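Local coordinates for protein aspartate--tRNA(Asp/Asn) ligase (Sulfolobus tokodaii, PDB 1WYD) that probably attaches L-aspartate to both tRNA(Asp) and tRNA(Asn), activating the amino acid with ATP as a homodimeric class II aminoacyl-tRNA synthetase, at residues 164-168 with 327-331; 169-173 with 209-213. All coordinates share one frame. Numbering follows the deposited sequence.

Contact 1: residues 164-168 with 327-331; sequences SATEG and RPFYT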
loop_
_atom_site.group_PDB
_atom_site.type_symbol
_atom_site.label_atom_id
_atom_site.label_comp_id
_atom_site.label_asym_id
_atom_site.label_seq_id
_atom_site.Cartn_x
_atom_site.Cartn_y
_atom_site.Cartn_z
ATOM N N SER B 164 -12.759 -6.139 -18.199
ATOM C CA SER B 164 -14.175 -6.354 -17.930
ATOM C C SER B 164 -14.359 -6.728 -16.483
ATOM O O SER B 164 -13.426 -7.168 -15.847
ATOM C CB SER B 164 -14.769 -7.417 -18.866
ATOM O OG SER B 164 -14.094 -8.664 -18.742
ATOM N N ALA B 165 -15.569 -6.550 -15.971
ATOM C CA ALA B 165 -15.886 -6.766 -14.564
ATOM C C ALA B 165 -15.869 -8.232 -14.182
ATOM O O ALA B 165 -16.135 -9.107 -15.020
ATOM C CB ALA B 165 -17.264 -6.184 -14.268
ATOM N N THR B 166 -15.603 -8.503 -12.906
ATOM C CA THR B 166 -15.563 -9.876 -12.415
ATOM C C THR B 166 -16.960 -10.322 -12.004
ATOM O O THR B 166 -17.339 -11.473 -12.206
ATOM C CB THR B 166 -14.537 -9.983 -11.283
ATOM O OG1 THR B 166 -13.238 -10.136 -11.867
ATOM C CG2 THR B 166 -14.731 -11.262 -10.428
ATOM N N GLU B 167 -17.727 -9.403 -11.436
ATOM C CA GLU B 167 -19.134 -9.661 -11.145
ATOM C C GLU B 167 -20.045 -8.661 -11.875
ATOM O O GLU B 167 -20.137 -7.502 -11.467
ATOM C CB GLU B 167 -19.404 -9.632 -9.633
ATOM C CG GLU B 167 -18.420 -10.433 -8.772
ATOM C CD GLU B 167 -18.210 -9.799 -7.404
ATOM O OE1 GLU B 167 -19.223 -9.456 -6.755
ATOM O OE2 GLU B 167 -17.044 -9.631 -6.972
ATOM N N GLY B 168 -20.691 -9.122 -12.960
ATOM C CA GLY B 168 -21.666 -8.339 -13.731
ATOM C C GLY B 168 -22.820 -7.871 -12.856
ATOM O O GLY B 168 -23.302 -8.636 -12.015
ATOM N N ARG B 327 -24.229 -14.825 -3.091
ATOM C CA ARG B 327 -22.782 -14.671 -3.005
ATOM C C ARG B 327 -22.211 -14.925 -4.395
ATOM O O ARG B 327 -22.856 -15.590 -5.179
ATOM C CB ARG B 327 -22.218 -15.655 -1.982
ATOM C CG ARG B 327 -22.658 -15.339 -0.543
ATOM C CD ARG B 327 -21.584 -14.632 0.226
ATOM N NE ARG B 327 -22.089 -13.634 1.140
ATOM C CZ ARG B 327 -21.333 -12.957 2.001
ATOM N NH1 ARG B 327 -20.013 -13.131 2.053
ATOM N NH2 ARG B 327 -21.919 -12.088 2.805
ATOM N N PRO B 328 -21.034 -14.375 -4.722
ATOM C CA PRO B 328 -20.441 -14.553 -6.054
ATOM C C PRO B 328 -20.335 -15.996 -6.541
ATOM O O PRO B 328 -20.411 -16.940 -5.755
ATOM C CB PRO B 328 -19.059 -13.945 -5.879
ATOM C CG PRO B 328 -19.311 -12.845 -4.936
ATOM C CD PRO B 328 -20.211 -13.478 -3.892
ATOM N N PHE B 329 -20.156 -16.149 -7.847
ATOM C CA PHE B 329 -19.934 -17.455 -8.465
ATOM C C PHE B 329 -18.621 -18.080 -7.994
ATOM O O PHE B 329 -18.413 -19.283 -8.141
ATOM C CB PHE B 329 -19.886 -17.298 -9.991
ATOM C CG PHE B 329 -18.615 -16.635 -10.498
ATOM C CD1 PHE B 329 -17.556 -17.406 -10.989
ATOM C CD2 PHE B 329 -18.478 -15.250 -10.497
ATOM C CE1 PHE B 329 -16.363 -16.801 -11.459
ATOM C CE2 PHE B 329 -17.290 -14.633 -10.971
ATOM C CZ PHE B 329 -16.234 -15.415 -11.455
ATOM N N TYR B 330 -17.705 -17.260 -7.494
ATOM C CA TYR B 330 -16.379 -17.761 -7.151
ATOM C C TYR B 330 -16.348 -18.341 -5.729
ATOM O O TYR B 330 -15.320 -18.856 -5.299
ATOM C CB TYR B 330 -15.246 -16.705 -7.387
ATOM C CG TYR B 330 -15.484 -15.334 -6.772
ATOM C CD1 TYR B 330 -15.338 -15.132 -5.423
ATOM C CD2 TYR B 330 -15.836 -14.240 -7.564
ATOM C CE1 TYR B 330 -15.550 -13.893 -4.846
ATOM C CE2 TYR B 330 -16.050 -12.977 -6.999
ATOM C CZ TYR B 330 -15.906 -12.824 -5.630
ATOM O OH TYR B 330 -16.120 -11.602 -5.039
ATOM N N THR B 331 -17.483 -18.267 -5.026
ATOM C CA THR B 331 -17.607 -18.736 -3.635
ATOM C C THR B 331 -18.053 -20.215 -3.547
ATOM O O THR B 331 -19.038 -20.601 -4.129
ATOM C CB THR B 331 -18.533 -17.738 -2.855
ATOM O OG1 THR B 331 -17.716 -16.815 -2.119
ATOM C CG2 THR B 331 -19.353 -18.398 -1.763
#
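Two irregular loops can meet almost entirely through side chains, as residues 164-168 and 327-331 do here. Neither is helix or strand. The closest CA atoms, those of E167 and P328, stay 7.2 Å apart, and P328 to T331 form a type I beta turn closed by a backbone hydrogen bond from T331 N to P328 O (3.3 Å). That turn presents three successive side chains to the other loop. E167 points its CA-CB bond toward the turn and reaches across the gap: E167 OE2 accepts a hydrogen bond of 2.9 Å from Y330 OH, while E167 OE1 lies 3.8 Å from P328 CG. T166 packs beside this polar link. T166 O sits 3.4 Å from F329 CE2, at the edge of that ring and near its plane, and T166 CG2 packs 4.1 Å from Y330 CE2. The tyrosine bond restrains the E167 carboxylate, consistent with a place in the predicted L-aspartate site, to which R359, beside Y330, probably also belongs. Around the pair, F329 packs on helix 363-371 and meets F383 edge-to-face, T166 touches F382 and F383 of helix 381-384, and Y330 contacts Q189 and E193 of helix 189-199. Residues 327-331 themselves run between strands 316-320 and 343-348, with R327 salt-bridged to D345 of the latter and T331 OG1 hydrogen-bonded to S357 of strand 351-358.

Contact 2: residues 169-173 with 209-213; sequences GAQLF and WRAEE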
loop_
_atom_site.group_PDB
_atom_site.type_symbol
_atom_site.label_atom_id
_atom_site.label_comp_id
_atom_site.label_asym_id
_atom_site.label_seq_id
_atom_site.Cartn_x
_atom_site.Cartn_y
_atom_site.Cartn_z
ATOM N N GLY B 169 -23.245 -6.618 -13.027
ATOM C CA GLY B 169 -24.154 -5.976 -12.081
ATOM C C GLY B 169 -23.461 -4.906 -11.241
ATOM O O GLY B 169 -24.070 -3.885 -10.876
ATOM N N ALA B 170 -22.186 -5.137 -10.923
ATOM C CA ALA B 170 -21.369 -4.109 -10.293
ATOM C C ALA B 170 -21.122 -2.993 -11.300
ATOM O O ALA B 170 -20.886 -3.240 -12.495
ATOM C CB ALA B 170 -20.046 -4.686 -9.789
ATOM N N GLN B 171 -21.187 -1.769 -10.799
ATOM C CA GLN B 171 -21.038 -0.587 -11.621
ATOM C C GLN B 171 -19.629 -0.049 -11.440
ATOM O O GLN B 171 -19.211 0.283 -10.317
ATOM C CB GLN B 171 -22.063 0.464 -11.201
ATOM C CG GLN B 171 -23.522 0.024 -11.346
ATOM C CD GLN B 171 -24.516 1.129 -10.947
ATOM O OE1 GLN B 171 -24.439 2.265 -11.443
ATOM N NE2 GLN B 171 -25.450 0.795 -10.053
ATOM N N LEU B 172 -18.907 0.052 -12.554
ATOM C CA LEU B 172 -17.496 0.405 -12.550
ATOM C C LEU B 172 -17.259 1.699 -13.276
ATOM O O LEU B 172 -17.997 2.061 -14.191
ATOM C CB LEU B 172 -16.693 -0.705 -13.208
ATOM C CG LEU B 172 -16.148 -1.794 -12.283
ATOM C CD1 LEU B 172 -17.007 -2.077 -11.146
ATOM C CD2 LEU B 172 -15.876 -3.088 -13.034
ATOM N N PHE B 173 -16.235 2.432 -12.868
ATOM C CA PHE B 173 -15.900 3.645 -13.583
ATOM C C PHE B 173 -15.239 3.347 -14.915
ATOM O O PHE B 173 -14.270 2.600 -14.983
ATOM C CB PHE B 173 -15.023 4.546 -12.727
ATOM C CG PHE B 173 -15.738 5.135 -11.551
ATOM C CD1 PHE B 173 -15.352 4.826 -10.267
ATOM C CD2 PHE B 173 -16.811 5.985 -11.733
ATOM C CE1 PHE B 173 -16.004 5.364 -9.203
ATOM C CE2 PHE B 173 -17.470 6.522 -10.652
ATOM C CZ PHE B 173 -17.047 6.227 -9.391
ATOM N N TRP B 209 -12.573 0.928 -6.384
ATOM C CA TRP B 209 -13.589 1.920 -6.752
ATOM C C TRP B 209 -14.924 1.331 -7.150
ATOM O O TRP B 209 -15.003 0.283 -7.782
ATOM C CB TRP B 209 -13.070 2.777 -7.885
ATOM C CG TRP B 209 -11.778 3.525 -7.642
ATOM C CD1 TRP B 209 -11.648 4.798 -7.163
ATOM C CD2 TRP B 209 -10.478 3.108 -8.005
ATOM N NE1 TRP B 209 -10.329 5.194 -7.188
ATOM C CE2 TRP B 209 -9.587 4.159 -7.695
ATOM C CE3 TRP B 209 -9.956 1.934 -8.560
ATOM C CZ2 TRP B 209 -8.202 4.062 -7.890
ATOM C CZ3 TRP B 209 -8.578 1.848 -8.776
ATOM C CH2 TRP B 209 -7.719 2.911 -8.457
ATOM N N ARG B 210 -15.984 2.036 -6.782
ATOM C CA ARG B 210 -17.331 1.601 -7.156
ATOM C C ARG B 210 -18.137 2.768 -7.655
ATOM O O ARG B 210 -18.092 3.854 -7.060
ATOM C CB ARG B 210 -18.032 0.934 -5.969
ATOM C CG ARG B 210 -18.008 -0.544 -6.070
ATOM C CD ARG B 210 -19.130 -1.158 -6.955
ATOM N NE ARG B 210 -19.302 -2.579 -6.643
ATOM C CZ ARG B 210 -20.450 -3.187 -6.341
ATOM N NH1 ARG B 210 -21.607 -2.529 -6.327
ATOM N NH2 ARG B 210 -20.437 -4.487 -6.066
ATOM N N ALA B 211 -18.895 2.562 -8.725
ATOM C CA ALA B 211 -19.605 3.703 -9.349
ATOM C C ALA B 211 -21.093 3.934 -9.011
ATOM O O ALA B 211 -21.757 4.664 -9.733
ATOM C CB ALA B 211 -19.417 3.679 -10.847
ATOM N N GLU B 212 -21.623 3.347 -7.941
ATOM C CA GLU B 212 -23.050 3.527 -7.638
ATOM C C GLU B 212 -23.299 4.877 -7.029
ATOM O O GLU B 212 -22.376 5.531 -6.524
ATOM C CB GLU B 212 -23.592 2.471 -6.674
ATOM C CG GLU B 212 -23.904 1.142 -7.317
ATOM C CD GLU B 212 -22.660 0.272 -7.490
ATOM O OE1 GLU B 212 -21.616 0.592 -6.865
ATOM O OE2 GLU B 212 -22.719 -0.739 -8.244
ATOM N N GLU B 213 -24.566 5.276 -7.042
ATOM C CA GLU B 213 -24.964 6.529 -6.420
ATOM C C GLU B 213 -25.639 6.379 -5.028
ATOM O O GLU B 213 -26.277 7.310 -4.538
ATOM C CB GLU B 213 -25.749 7.375 -7.435
ATOM C CG GLU B 213 -24.818 7.881 -8.539
ATOM C CD GLU B 213 -25.501 8.375 -9.806
ATOM O OE1 GLU B 213 -26.295 9.352 -9.728
ATOM O OE2 GLU B 213 -25.190 7.813 -10.896
HETATM O O HOH W 1 -14.660 1.083 -10.606
#
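Bent side chains close around a backbone hydrogen bond, A211 N to Q171 O (2.8 Å), where residues 169-173 meet 209-213. R210 starts with its CA-CB bond directed away, yet chi2 of -83° (m) and extended chi3 bring its end back: A170 CB lies over one face of the R210 guanidinium, 3.7 Å from R210 NH2. E212, bent by chi2 of 81° (p), salt-bridges R210 NH1 through OE2 (2.8 Å, a weak hydrogen bond) and OE1 (3.2 Å, well directed); E212 OE2 also accepts from Q171 N (3.2 Å). The m, t side chain of Q171 puts Q171 NE2 3.2 Å from E212 CG. With F173 in the m rotamer, A211 CB lies 3.6 Å from the centroid of the F173 ring, a CH-pi contact. R210 NE is hydrogen-bonded to Q186 OE1. The R-x-E sequence after strand 201-209 fits class II motif 2, and R210, A211 and E212 are predicted ATP ligands; the shared carboxylate ties the arginine's charge to the facing backbone, probably helping to orient it for substrate.

One eleven-residue connection between strands 161-162 and 174-177, both of a small three-stranded sheet, serves both contacts: it supplies 164-168 to contact 1 and, directly afterwards, 169-173 to contact 2. It probably corresponds to the flipping loop of aspartyl-tRNA synthetases. Its partners come later in the chain. Residues 209-213 follow strand 201-209, and residues 327-331 lie between strands 316-320 and 343-348, so contact 2 falls within the span that contact 1 closes. The centres are 14 Å apart, and the two meet where A165 CB packs 3.6 Å from L172 CD2. All three of those later strands belong to the mixed sheet of the class II catalytic domain, consistent with a shared active site.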